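Local structure of transcriptional regulator, LacI family (Burkholderia phymatum, 2RGY) at residues A[42-47]-A[61-66]; A[54-59]-A[76-81]; A[70-75]-A[253-258]; A[94-99]-A[249-254]; A[140-145]-A[169-174]. The protein is a LacI-family transcriptional regulator that probably binds a small effector, perhaps a sugar, between the two lobes of its periplasmic-binding-protein-like domain and thereby controls DNA binding. All blocks are in the same frame, centred on the assembly; numbering follows the deposited sequence.

Contact 1 (A[42-47]-A[61-66]); sequences VVATGC and RFLIGR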
# COMPACT_ATOMS: atom_id res chain seq x y z
N VAL A 42 -6.81 2.75 17.21
CA VAL A 42 -8.01 2.31 16.55
C VAL A 42 -8.01 3.09 15.24
O VAL A 42 -7.87 4.31 15.26
CB VAL A 42 -9.28 2.67 17.34
CG1 VAL A 42 -10.50 2.59 16.44
CG2 VAL A 42 -9.44 1.71 18.51
N VAL A 43 -8.12 2.38 14.12
CA VAL A 43 -8.11 3.05 12.83
C VAL A 43 -9.49 3.08 12.22
O VAL A 43 -10.31 2.17 12.42
CB VAL A 43 -7.15 2.36 11.83
CG1 VAL A 43 -7.10 3.16 10.52
CG2 VAL A 43 -5.76 2.26 12.43
N ALA A 44 -9.75 4.15 11.47
CA ALA A 44 -11.02 4.31 10.79
C ALA A 44 -10.77 4.99 9.45
O ALA A 44 -9.90 5.85 9.34
CB ALA A 44 -11.95 5.16 11.64
N THR A 45 -11.50 4.56 8.43
CA THR A 45 -11.37 5.15 7.10
C THR A 45 -12.77 5.43 6.57
O THR A 45 -13.76 5.07 7.20
CB THR A 45 -10.63 4.22 6.13
OG1 THR A 45 -10.40 4.92 4.90
CG2 THR A 45 -11.44 2.95 5.86
N GLY A 46 -12.85 6.09 5.42
CA GLY A 46 -14.16 6.40 4.86
C GLY A 46 -14.95 5.19 4.39
O GLY A 46 -14.45 4.41 3.57
N CYS A 47 -16.18 5.06 4.88
CA CYS A 47 -17.10 3.96 4.54
C CYS A 47 -18.49 4.48 4.15
O CYS A 47 -18.90 5.57 4.54
CB CYS A 47 -17.30 3.01 5.74
SG CYS A 47 -15.83 2.19 6.38
N ARG A 61 -16.30 11.32 13.76
CA ARG A 61 -17.29 11.37 14.84
C ARG A 61 -17.44 9.99 15.50
O ARG A 61 -17.73 9.89 16.68
CB ARG A 61 -18.65 11.86 14.30
CG ARG A 61 -18.66 13.37 14.03
CD ARG A 61 -20.04 13.89 13.59
NE ARG A 61 -20.46 13.37 12.29
CZ ARG A 61 -20.93 14.11 11.29
NH1 ARG A 61 -21.06 15.43 11.41
NH2 ARG A 61 -21.29 13.53 10.15
N PHE A 62 -17.22 8.94 14.72
CA PHE A 62 -17.29 7.56 15.19
C PHE A 62 -16.13 7.27 16.15
O PHE A 62 -16.27 6.50 17.10
CB PHE A 62 -17.23 6.61 13.99
CG PHE A 62 -17.38 5.16 14.34
CD1 PHE A 62 -18.50 4.71 15.04
CD2 PHE A 62 -16.42 4.22 13.94
CE1 PHE A 62 -18.68 3.35 15.33
CE2 PHE A 62 -16.58 2.85 14.22
CZ PHE A 62 -17.72 2.41 14.92
N LEU A 63 -14.98 7.88 15.89
CA LEU A 63 -13.80 7.71 16.74
C LEU A 63 -14.02 8.48 18.03
O LEU A 63 -13.74 7.98 19.13
CB LEU A 63 -12.54 8.24 16.04
CG LEU A 63 -12.01 7.46 14.83
CD1 LEU A 63 -10.85 8.23 14.20
CD2 LEU A 63 -11.55 6.07 15.26
N ILE A 64 -14.53 9.70 17.90
CA ILE A 64 -14.80 10.57 19.05
C ILE A 64 -15.85 9.93 19.94
O ILE A 64 -15.78 10.02 21.16
CB ILE A 64 -15.30 11.96 18.59
CG1 ILE A 64 -14.18 12.71 17.87
CG2 ILE A 64 -15.77 12.77 19.79
CD1 ILE A 64 -14.59 14.09 17.40
N GLY A 65 -16.82 9.27 19.32
CA GLY A 65 -17.87 8.62 20.09
C GLY A 65 -17.37 7.48 20.95
O GLY A 65 -17.96 7.17 21.98
N ARG A 66 -16.27 6.84 20.53
CA ARG A 66 -15.70 5.73 21.29
C ARG A 66 -14.85 6.22 22.46
O ARG A 66 -14.34 5.43 23.25
CB ARG A 66 -14.83 4.85 20.39
CG ARG A 66 -14.37 3.55 21.05
CD ARG A 66 -15.57 2.73 21.51
NE ARG A 66 -15.22 1.60 22.38
CZ ARG A 66 -14.85 1.72 23.65
NH1 ARG A 66 -14.76 2.91 24.21
NH2 ARG A 66 -14.60 0.64 24.38
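Leu63 reaches down from helix 52-65 and plants its forked end on Val42 and Ala44, the two residues of segment 42-47 whose side chains point to the helix. Most of the touching is done by one methyl: Leu63 CD2 lies 3.8 Å from Val42 CG1 and, in a direction roughly square to that, 3.8 Å from Ala44 CB. The branch point joins in, with Leu63 CG 3.9 Å from Ala44 CB, while Leu63 CD1 is a looser neighbour of the same methyl at 4.1 Å. The valine and leucine lie alongside each other, running opposite ways, rather than meeting end on. Because Val42 carries CG1 anti to its backbone N (chi1 162°), that branch is the one presented to the leucine. All three side chains are buried, and Phe14 of strand 10-14 packs on Leu63 as well.

Away from this patch the packing thins out. Phe62 comes no closer than 5.1 Å to the strand segment and is partly exposed; its ring stacks instead on His40 of the second subunit. Val42 and Val43 pair with an antiparallel strand of that subunit, carrying the sheet across the interface, and Thr45 O accepts a hydrogen bond from its Arg35.

The contact thus belongs to the crossover that leads from strand 40-44 through helix 52-65 to strand 70-73. Its chemistry is purely apolar between the two segments: methyl packing sets the helix on the strand that is outermost within this chain, while several polar bonds nearby, such as that of Thr45 O, go to the second subunit.

Contact 2 (A[54-59]-A[76-81]); sequences EQALEA and HDLHDE
Leu78 lays one methyl across two neighbouring residues of helix 52-65, Ala56 and Leu57. The two leucines cross obliquely, and their nearest branches are both CD2: Leu57 CD2 and Leu78 CD2 are 3.4 Å apart, a close pair for two methyls. Leu57 CD1 stands farther back, 4.0 Å from Leu78 CD2. Ala56 approaches differently. Its CB points toward the loop, and this methyl meets the same branch, with Ala56 CB 3.5 Å from Leu78 CD2 and 4.0 Å from Leu78 CG.

Neither leucine leaves its backbone pointing at the partner; the outer part of each chain makes the approach. With CG anti to its carbonyl carbon (chi1 -65°), Leu78 swings CD2 over to the helix. All three touching residues are buried, and carbon contacts alone join the two segments.

Just past Leu78, His79 occupies the N-cap position of helix 80-89, and its backbone N is bonded to the Asp82 carboxylate. Leu78 therefore sits in the turn between strand 70-73 and helix 80-89, where Leu83 and Leu86 of the latter helix also pack against it. Ala56 in turn rests on Phe14 of strand 10-14, so the contact fills the corner where helices 52-65 and 80-89 lie side by side over the parallel sheet.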
# COMPACT_ATOMS: atom_id res chain seq x y z
N GLU A 54 -18.23 13.88 3.78
CA GLU A 54 -19.11 13.36 4.82
C GLU A 54 -18.66 12.01 5.36
O GLU A 54 -18.96 11.67 6.50
CB GLU A 54 -20.54 13.25 4.28
CG GLU A 54 -21.31 14.57 4.26
CD GLU A 54 -21.51 15.16 5.65
OE1 GLU A 54 -21.61 14.38 6.63
OE2 GLU A 54 -21.59 16.40 5.78
N GLN A 55 -17.95 11.25 4.54
CA GLN A 55 -17.45 9.96 4.98
C GLN A 55 -16.38 10.18 6.04
O GLN A 55 -16.23 9.38 6.94
CB GLN A 55 -16.85 9.18 3.82
CG GLN A 55 -17.84 8.61 2.84
CD GLN A 55 -17.15 7.79 1.77
OE1 GLN A 55 -16.43 6.84 2.08
NE2 GLN A 55 -17.35 8.17 0.51
N ALA A 56 -15.65 11.28 5.92
CA ALA A 56 -14.60 11.61 6.88
C ALA A 56 -15.24 12.17 8.16
O ALA A 56 -14.79 11.90 9.27
CB ALA A 56 -13.62 12.63 6.28
N LEU A 57 -16.28 12.98 7.99
CA LEU A 57 -16.97 13.56 9.14
C LEU A 57 -17.55 12.44 10.00
O LEU A 57 -17.39 12.44 11.22
CB LEU A 57 -18.10 14.50 8.69
CG LEU A 57 -17.82 15.98 8.40
CD1 LEU A 57 -17.02 16.57 9.54
CD2 LEU A 57 -17.09 16.15 7.08
N GLU A 58 -18.22 11.49 9.35
CA GLU A 58 -18.84 10.38 10.06
C GLU A 58 -17.79 9.49 10.74
O GLU A 58 -17.97 9.07 11.89
CB GLU A 58 -19.66 9.54 9.08
CG GLU A 58 -20.67 10.34 8.27
CD GLU A 58 -21.45 9.50 7.27
OE1 GLU A 58 -20.86 8.60 6.62
OE2 GLU A 58 -22.67 9.75 7.11
N ALA A 59 -16.69 9.22 10.05
CA ALA A 59 -15.64 8.38 10.60
C ALA A 59 -15.00 9.02 11.83
O ALA A 59 -14.80 8.36 12.85
CB ALA A 59 -14.60 8.09 9.55
N HIS A 76 -7.98 15.45 3.04
CA HIS A 76 -7.98 16.64 2.22
C HIS A 76 -9.39 16.89 1.69
O HIS A 76 -9.60 17.78 0.87
CB HIS A 76 -6.99 16.48 1.06
CG HIS A 76 -7.34 15.37 0.12
ND1 HIS A 76 -8.50 15.37 -0.64
CD2 HIS A 76 -6.69 14.22 -0.19
CE1 HIS A 76 -8.54 14.28 -1.37
NE2 HIS A 76 -7.46 13.56 -1.12
N ASP A 77 -10.34 16.08 2.16
CA ASP A 77 -11.74 16.20 1.76
C ASP A 77 -12.50 17.07 2.76
O ASP A 77 -13.54 17.65 2.44
CB ASP A 77 -12.41 14.82 1.71
CG ASP A 77 -11.88 13.96 0.58
OD1 ASP A 77 -12.15 14.28 -0.59
OD2 ASP A 77 -11.21 12.95 0.87
N LEU A 78 -12.00 17.14 3.99
CA LEU A 78 -12.64 17.95 5.01
C LEU A 78 -12.42 19.42 4.68
O LEU A 78 -11.41 19.79 4.08
CB LEU A 78 -12.05 17.65 6.39
CG LEU A 78 -12.24 16.27 7.01
CD1 LEU A 78 -11.44 16.21 8.30
CD2 LEU A 78 -13.73 16.00 7.31
N HIS A 79 -13.36 20.26 5.07
CA HIS A 79 -13.23 21.70 4.84
C HIS A 79 -12.73 22.30 6.14
O HIS A 79 -12.95 21.73 7.20
CB HIS A 79 -14.57 22.30 4.46
CG HIS A 79 -14.99 21.99 3.06
ND1 HIS A 79 -14.53 20.87 2.39
CD2 HIS A 79 -15.84 22.61 2.22
CE1 HIS A 79 -15.10 20.82 1.20
NE2 HIS A 79 -15.90 21.86 1.07
N ASP A 80 -12.06 23.44 6.05
CA ASP A 80 -11.54 24.07 7.26
C ASP A 80 -12.58 24.14 8.38
O ASP A 80 -12.26 23.87 9.54
CB ASP A 80 -10.98 25.47 6.95
CG ASP A 80 -9.71 25.42 6.10
OD1 ASP A 80 -9.31 24.33 5.65
OD2 ASP A 80 -9.09 26.49 5.88
N GLU A 81 -13.81 24.49 8.04
CA GLU A 81 -14.87 24.60 9.04
C GLU A 81 -15.12 23.27 9.77
O GLU A 81 -15.55 23.25 10.93
CB GLU A 81 -16.17 25.11 8.39
CG GLU A 81 -17.06 24.05 7.75
CD GLU A 81 -18.19 24.63 6.88
OE1 GLU A 81 -18.65 25.77 7.15
OE2 GLU A 81 -18.62 23.93 5.94

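Contact 3 (A[70-75]-A[253-258]); sequences GVVVIS and RWLINQ
Helix 244-260 packs on the parallel sheet of the N-terminal lobe, although it comes late in the chain and follows strand 238-241 of the other lobe, a crossover known from periplasmic-binding-protein-like domains; here its Leu255 meets Gly70, Val71 and Val72 of strand 70-73. The helix segment runs nearly antiparallel to the strand, at 165°, with the axes 9.2 Å apart at closest approach.

Leu255 CD2 makes the whole approach. It presses on Val72 CG2 at 3.4 Å, closer than methyls usually stand, the two side chains meeting at a slant. The same methyl lies over the strand backbone, 4.0 Å from Val71 N and 4.2 Å from Gly70 C. Gly70, with no side chain, lets the leucine settle this near the main chain. Leu255 holds CG anti to its backbone N (chi1 -175°), which extends the branch toward the sheet. Ile11 and Val94 of the flanking strands pack on the leucine too.

Beside this patch, Gln258 folds back one turn: its NE2 donates to Trp254 O at 3.0 Å and stands above one face of the indole, offset toward the rim. Arg268 makes a cation-pi contact with the same ring.

Chemically the join to strand 70-73 is a leucine methyl on a valine methyl and bare backbone, while the amide of Gln258 finds its partner within the helix and the indole meets a guanidinium.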
# COMPACT_ATOMS: atom_id res chain seq x y z
N GLY A 70 -7.25 10.56 22.33
CA GLY A 70 -6.84 11.58 21.38
C GLY A 70 -7.17 11.10 19.99
O GLY A 70 -7.35 9.90 19.78
N VAL A 71 -7.26 12.01 19.03
CA VAL A 71 -7.57 11.61 17.67
C VAL A 71 -6.62 12.24 16.66
O VAL A 71 -6.41 13.46 16.67
CB VAL A 71 -9.02 11.98 17.30
CG1 VAL A 71 -9.32 11.50 15.89
CG2 VAL A 71 -9.98 11.37 18.29
N VAL A 72 -6.04 11.40 15.81
CA VAL A 72 -5.13 11.85 14.76
C VAL A 72 -5.94 11.88 13.47
O VAL A 72 -6.59 10.90 13.11
CB VAL A 72 -3.93 10.90 14.58
CG1 VAL A 72 -3.03 11.41 13.47
CG2 VAL A 72 -3.15 10.77 15.88
N VAL A 73 -5.90 13.01 12.77
CA VAL A 73 -6.69 13.12 11.57
C VAL A 73 -5.98 13.67 10.35
O VAL A 73 -5.29 14.67 10.43
CB VAL A 73 -7.94 14.01 11.83
CG1 VAL A 73 -8.73 14.20 10.55
CG2 VAL A 73 -8.80 13.39 12.91
N ILE A 74 -6.14 12.97 9.22
CA ILE A 74 -5.57 13.43 7.96
C ILE A 74 -6.63 13.23 6.89
O ILE A 74 -7.15 12.13 6.71
CB ILE A 74 -4.28 12.68 7.54
CG1 ILE A 74 -3.80 13.21 6.18
CG2 ILE A 74 -4.51 11.20 7.47
CD1 ILE A 74 -2.44 12.67 5.76
N SER A 75 -6.97 14.30 6.19
CA SER A 75 -7.97 14.26 5.14
C SER A 75 -7.93 15.56 4.37
O SER A 75 -7.84 16.63 4.95
CB SER A 75 -9.36 14.06 5.74
OG SER A 75 -10.38 14.32 4.78
N ARG A 253 3.64 12.29 18.71
CA ARG A 253 4.31 12.51 19.99
C ARG A 253 3.70 13.71 20.70
O ARG A 253 3.47 13.68 21.91
CB ARG A 253 5.81 12.73 19.78
CG ARG A 253 6.55 11.43 19.48
CD ARG A 253 8.03 11.67 19.27
NE ARG A 253 8.75 10.40 19.15
CZ ARG A 253 10.04 10.29 18.88
NH1 ARG A 253 10.78 11.37 18.69
NH2 ARG A 253 10.60 9.09 18.81
N TRP A 254 3.41 14.77 19.94
CA TRP A 254 2.81 15.97 20.48
C TRP A 254 1.48 15.60 21.14
O TRP A 254 1.19 16.03 22.25
CB TRP A 254 2.55 16.99 19.37
CG TRP A 254 1.93 18.26 19.86
CD1 TRP A 254 2.57 19.30 20.47
CD2 TRP A 254 0.54 18.63 19.80
NE1 TRP A 254 1.67 20.30 20.79
CE2 TRP A 254 0.42 19.91 20.39
CE3 TRP A 254 -0.61 18.00 19.30
CZ2 TRP A 254 -0.82 20.57 20.50
CZ3 TRP A 254 -1.84 18.67 19.41
CH2 TRP A 254 -1.93 19.94 20.00
N LEU A 255 0.70 14.78 20.44
CA LEU A 255 -0.60 14.33 20.94
C LEU A 255 -0.43 13.47 22.19
O LEU A 255 -1.18 13.61 23.16
CB LEU A 255 -1.33 13.56 19.85
CG LEU A 255 -2.76 13.10 20.14
CD1 LEU A 255 -3.62 14.33 20.43
CD2 LEU A 255 -3.31 12.31 18.96
N ILE A 256 0.55 12.58 22.18
CA ILE A 256 0.79 11.71 23.31
C ILE A 256 1.17 12.54 24.55
O ILE A 256 0.76 12.22 25.66
CB ILE A 256 1.87 10.64 22.96
CG1 ILE A 256 1.27 9.65 21.94
CG2 ILE A 256 2.32 9.89 24.21
CD1 ILE A 256 2.21 8.55 21.48
N ASN A 257 1.93 13.62 24.35
CA ASN A 257 2.31 14.50 25.46
C ASN A 257 1.05 15.02 26.16
O ASN A 257 0.90 14.93 27.38
CB ASN A 257 3.11 15.71 24.95
CG ASN A 257 4.57 15.38 24.65
OD1 ASN A 257 5.32 16.24 24.20
ND2 ASN A 257 4.97 14.14 24.91
N GLN A 258 0.13 15.56 25.36
CA GLN A 258 -1.11 16.13 25.87
C GLN A 258 -2.00 15.08 26.53
O GLN A 258 -2.66 15.36 27.54
CB GLN A 258 -1.90 16.78 24.73
CG GLN A 258 -1.07 17.40 23.62
CD GLN A 258 -0.28 18.61 24.07
OE1 GLN A 258 -0.84 19.59 24.56
NE2 GLN A 258 1.04 18.56 23.88

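Contact 4 (A[94-99]-A[249-254]); sequences VFLNRA and QNAVRW
Leu96 pushes its CD2 methyl against Ala251 CB at 3.3 Å, a tight pair where strand 93-96 and helix 244-260 come close. Ala251 points toward the strand, and its methyl is also met by Val94, whose CG2 lies 3.9 Å away from Ala251 CB. Both strand residues thus share one small side chain.

Val94 holds CG1 between its backbone N and carbonyl carbon (chi1 66°), which leaves CG2 anti to the N and directed at the helix. There Val94 CG2 also rests 3.8 Å from Ala251 O and 4.0 Å from Trp254 CE3, approaching the indole obliquely. One helical turn therefore grips the valine with a methyl, a carbonyl and an aromatic carbon. The segments run almost antiparallel, at 172°, with their axes 8.8 Å apart.

Phe108 of the next strand packs on Val94 and Ala251, and Ile26 of helix 21-36 touches Leu96. Between Ala251 and Trp254 in sequence, Arg253 forms a salt bridge with Glu33 of helix 21-36.

The small alanine lets the helix lie close over the strand, so the join depends on shape and dispersion, while charged groups are kept to the helix flank.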
# COMPACT_ATOMS: atom_id res chain seq x y z
N VAL A 94 -5.00 16.10 16.56
CA VAL A 94 -3.86 16.62 15.83
C VAL A 94 -4.19 16.43 14.35
O VAL A 94 -4.78 15.42 13.96
CB VAL A 94 -2.53 15.90 16.21
CG1 VAL A 94 -2.56 14.45 15.78
CG2 VAL A 94 -1.35 16.63 15.58
N PHE A 95 -3.82 17.41 13.53
CA PHE A 95 -4.10 17.38 12.10
C PHE A 95 -2.83 17.28 11.27
O PHE A 95 -1.91 18.07 11.45
CB PHE A 95 -4.86 18.64 11.70
CG PHE A 95 -6.14 18.82 12.44
CD1 PHE A 95 -7.21 17.94 12.24
CD2 PHE A 95 -6.28 19.85 13.37
CE1 PHE A 95 -8.41 18.09 12.95
CE2 PHE A 95 -7.47 20.01 14.09
CZ PHE A 95 -8.54 19.12 13.88
N LEU A 96 -2.78 16.31 10.36
CA LEU A 96 -1.61 16.13 9.51
C LEU A 96 -1.87 16.67 8.09
O LEU A 96 -3.00 16.65 7.60
CB LEU A 96 -1.26 14.64 9.40
CG LEU A 96 -1.49 13.76 10.63
CD1 LEU A 96 -1.25 12.30 10.26
CD2 LEU A 96 -0.58 14.20 11.76
N ASN A 97 -0.80 17.14 7.46
CA ASN A 97 -0.85 17.65 6.08
C ASN A 97 -1.78 18.82 5.75
O ASN A 97 -2.09 19.05 4.57
CB ASN A 97 -1.13 16.50 5.12
CG ASN A 97 -0.44 16.68 3.78
OD1 ASN A 97 0.73 17.08 3.71
ND2 ASN A 97 -1.15 16.35 2.70
N ARG A 98 -2.25 19.54 6.76
CA ARG A 98 -3.09 20.72 6.53
C ARG A 98 -3.04 21.62 7.75
O ARG A 98 -2.81 21.16 8.87
CB ARG A 98 -4.54 20.37 6.18
CG ARG A 98 -5.35 19.68 7.24
CD ARG A 98 -6.68 19.27 6.63
NE ARG A 98 -7.47 20.43 6.23
CZ ARG A 98 -8.50 20.38 5.39
NH1 ARG A 98 -8.86 19.23 4.85
NH2 ARG A 98 -9.18 21.49 5.12
N ALA A 99 -3.26 22.91 7.54
CA ALA A 99 -3.19 23.89 8.62
C ALA A 99 -4.42 23.93 9.52
O ALA A 99 -5.49 23.43 9.16
CB ALA A 99 -2.94 25.29 8.02
N GLN A 249 5.58 11.16 13.19
CA GLN A 249 6.17 10.81 14.47
C GLN A 249 6.02 11.97 15.45
O GLN A 249 5.61 11.77 16.60
CB GLN A 249 7.65 10.47 14.26
CG GLN A 249 8.42 10.23 15.54
CD GLN A 249 9.86 9.85 15.27
OE1 GLN A 249 10.61 10.59 14.63
NE2 GLN A 249 10.25 8.68 15.75
N ASN A 250 6.32 13.18 15.00
CA ASN A 250 6.21 14.35 15.84
C ASN A 250 4.76 14.77 16.13
O ASN A 250 4.45 15.23 17.23
CB ASN A 250 7.01 15.50 15.22
CG ASN A 250 8.51 15.35 15.46
OD1 ASN A 250 9.02 15.70 16.53
ND2 ASN A 250 9.22 14.79 14.48
N ALA A 251 3.88 14.60 15.15
CA ALA A 251 2.48 14.94 15.35
C ALA A 251 1.90 14.01 16.41
O ALA A 251 1.18 14.45 17.31
CB ALA A 251 1.71 14.77 14.03
N VAL A 252 2.22 12.73 16.32
CA VAL A 252 1.72 11.76 17.28
C VAL A 252 2.36 11.93 18.66
O VAL A 252 1.70 11.74 19.68
CB VAL A 252 1.92 10.32 16.77
CG1 VAL A 252 1.46 9.32 17.82
CG2 VAL A 252 1.12 10.12 15.49
N ARG A 253 3.64 12.29 18.71
CA ARG A 253 4.31 12.51 19.99
C ARG A 253 3.70 13.71 20.70
O ARG A 253 3.47 13.68 21.91
CB ARG A 253 5.81 12.73 19.78
CG ARG A 253 6.55 11.43 19.48
CD ARG A 253 8.03 11.67 19.27
NE ARG A 253 8.75 10.40 19.15
CZ ARG A 253 10.04 10.29 18.88
NH1 ARG A 253 10.78 11.37 18.69
NH2 ARG A 253 10.60 9.09 18.81
N TRP A 254 3.41 14.77 19.94
CA TRP A 254 2.81 15.97 20.48
C TRP A 254 1.48 15.60 21.14
O TRP A 254 1.19 16.03 22.25
CB TRP A 254 2.55 16.99 19.37
CG TRP A 254 1.93 18.26 19.86
CD1 TRP A 254 2.57 19.30 20.47
CD2 TRP A 254 0.54 18.63 19.80
NE1 TRP A 254 1.67 20.30 20.79
CE2 TRP A 254 0.42 19.91 20.39
CE3 TRP A 254 -0.61 18.00 19.30
CZ2 TRP A 254 -0.82 20.57 20.50
CZ3 TRP A 254 -1.84 18.67 19.41
CH2 TRP A 254 -1.93 19.94 20.00

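Contact 5 (A[140-145]-A[169-174]); sequences ASDNVE and SDFSPE
The contact lies in the C-terminal lobe where it faces the N-terminal one, along the cleft that in relatives of this family receives the effector; here the ring of Phe171, from the loop before helix 173-186, reaches Asp142 and Asn143 in the first turn of helix 141-155. The outer end of the ring does the touching. Phe171 CZ and CE2 both lie 4.1 Å from Asp142 OD2, and the amide end of Asn143 rests near CZ. Both groups approach the ring obliquely. The Asp142 carboxylate is turned 41° from the ring plane and the Asn143 amide 74°. Asn143 places CG anti to its backbone N (chi1 -176°), extending the amide to the phenyl group.

His76 of the other lobe meets the Phe171 ring too, so the aromatic side chain bridges the two lobes. Asp142 OD2 has its main partner in Arg146, a salt bridge one helical turn on.

Behind the phenylalanine, Asp170 closes an Asx turn: its OD1 accepts from Ser172 N at 3.0 Å and from Ser172 OG, modelled at a doubtfully short 2.5 Å, both on the same face of the carboxylate. Ser172 OG also caps helix 173-186 through Gly175 N.

Between the segments no polar bond forms; the phenyl end only rests loosely against polar groups, while the bonded turn probably steadies the loop that carries it.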
# COMPACT_ATOMS: atom_id res chain seq x y z
N ALA A 140 -8.05 20.44 -2.54
CA ALA A 140 -7.12 19.95 -1.52
C ALA A 140 -6.05 21.02 -1.33
O ALA A 140 -5.32 21.34 -2.26
CB ALA A 140 -6.48 18.64 -1.98
N SER A 141 -5.97 21.57 -0.12
CA SER A 141 -5.00 22.63 0.17
C SER A 141 -3.55 22.19 -0.03
O SER A 141 -2.72 22.99 -0.45
CB SER A 141 -5.19 23.17 1.60
OG SER A 141 -4.80 22.22 2.58
N ASP A 142 -3.24 20.94 0.28
CA ASP A 142 -1.88 20.46 0.09
C ASP A 142 -1.56 20.47 -1.40
O ASP A 142 -0.40 20.63 -1.80
CB ASP A 142 -1.74 19.05 0.66
CG ASP A 142 -2.84 18.12 0.19
OD1 ASP A 142 -4.02 18.52 0.23
OD2 ASP A 142 -2.53 16.97 -0.20
N ASN A 143 -2.59 20.31 -2.23
CA ASN A 143 -2.40 20.29 -3.67
C ASN A 143 -2.25 21.71 -4.20
O ASN A 143 -1.38 21.97 -5.03
CB ASN A 143 -3.57 19.60 -4.35
CG ASN A 143 -3.38 19.47 -5.85
OD1 ASN A 143 -3.89 20.28 -6.63
ND2 ASN A 143 -2.63 18.46 -6.27
N VAL A 144 -3.09 22.61 -3.72
CA VAL A 144 -3.03 23.99 -4.18
C VAL A 144 -1.68 24.67 -3.93
O VAL A 144 -1.19 25.40 -4.78
CB VAL A 144 -4.15 24.83 -3.52
CG1 VAL A 144 -4.05 26.28 -3.98
CG2 VAL A 144 -5.50 24.25 -3.89
N GLU A 145 -1.09 24.42 -2.76
CA GLU A 145 0.20 25.03 -2.43
C GLU A 145 1.32 24.36 -3.19
O GLU A 145 2.33 24.97 -3.49
CB GLU A 145 0.43 24.96 -0.92
CG GLU A 145 -0.19 26.13 -0.19
CD GLU A 145 -0.61 25.79 1.21
OE1 GLU A 145 0.22 25.19 1.94
OE2 GLU A 145 -1.76 26.14 1.60
N SER A 169 -7.17 15.65 -11.07
CA SER A 169 -7.44 14.24 -10.80
C SER A 169 -7.73 14.01 -9.31
O SER A 169 -7.99 14.96 -8.58
CB SER A 169 -6.28 13.37 -11.26
OG SER A 169 -6.68 12.01 -11.29
N ASP A 170 -7.68 12.76 -8.86
CA ASP A 170 -8.00 12.46 -7.47
C ASP A 170 -6.98 11.72 -6.62
O ASP A 170 -7.33 11.16 -5.59
CB ASP A 170 -9.32 11.68 -7.42
CG ASP A 170 -9.22 10.34 -8.13
OD1 ASP A 170 -8.10 9.97 -8.54
OD2 ASP A 170 -10.25 9.65 -8.26
N PHE A 171 -5.71 11.71 -7.03
CA PHE A 171 -4.65 11.01 -6.29
C PHE A 171 -4.69 9.48 -6.36
O PHE A 171 -3.80 8.83 -5.81
CB PHE A 171 -4.66 11.39 -4.80
CG PHE A 171 -4.18 12.78 -4.50
CD1 PHE A 171 -3.04 13.29 -5.13
CD2 PHE A 171 -4.83 13.57 -3.55
CE1 PHE A 171 -2.55 14.57 -4.81
CE2 PHE A 171 -4.36 14.85 -3.22
CZ PHE A 171 -3.21 15.35 -3.85
N SER A 172 -5.69 8.91 -7.02
CA SER A 172 -5.79 7.45 -7.12
C SER A 172 -5.13 6.86 -8.36
O SER A 172 -4.87 7.56 -9.33
CB SER A 172 -7.26 7.02 -7.13
OG SER A 172 -7.89 7.44 -8.33
N PRO A 173 -4.87 5.54 -8.35
CA PRO A 173 -4.24 4.88 -9.51
C PRO A 173 -5.06 5.08 -10.78
O PRO A 173 -4.51 5.47 -11.82
CB PRO A 173 -4.19 3.41 -9.09
CG PRO A 173 -4.06 3.49 -7.60
CD PRO A 173 -5.06 4.57 -7.25
N GLU A 174 -6.35 4.79 -10.71
CA GLU A 174 -7.24 4.92 -11.87
C GLU A 174 -7.38 6.38 -12.31
O GLU A 174 -7.50 6.66 -13.50
CB GLU A 174 -8.63 4.36 -11.55
CG GLU A 174 -9.34 5.09 -10.41
CD GLU A 174 -9.07 4.47 -9.05
OE1 GLU A 174 -7.96 3.95 -8.82
OE2 GLU A 174 -9.99 4.52 -8.19

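How the contacts relate
Contacts 1 to 4 build the N-terminal lobe, and contact 5 belongs to the other. Contacts 1 and 2, with centres about 12 Å apart, share helix 52-65. Contacts 3 and 4, about 6 Å apart, share helix 244-260, over the adjacent strands 70-73 and 93-96. Strands of contacts 1, 3 and 4 belong to one parallel sheet. Along the chain, contact 5 is nested inside the loops closed by contacts 3 and 4. His76 against Phe171 joins contacts 2 and 5. Arg98 ties contacts 2, 3 and 4 together. Contacts 2 and 5 thus meet where the lobes face each other, the region that probably responds to effector binding, while contact 1 lies at the dimer interface.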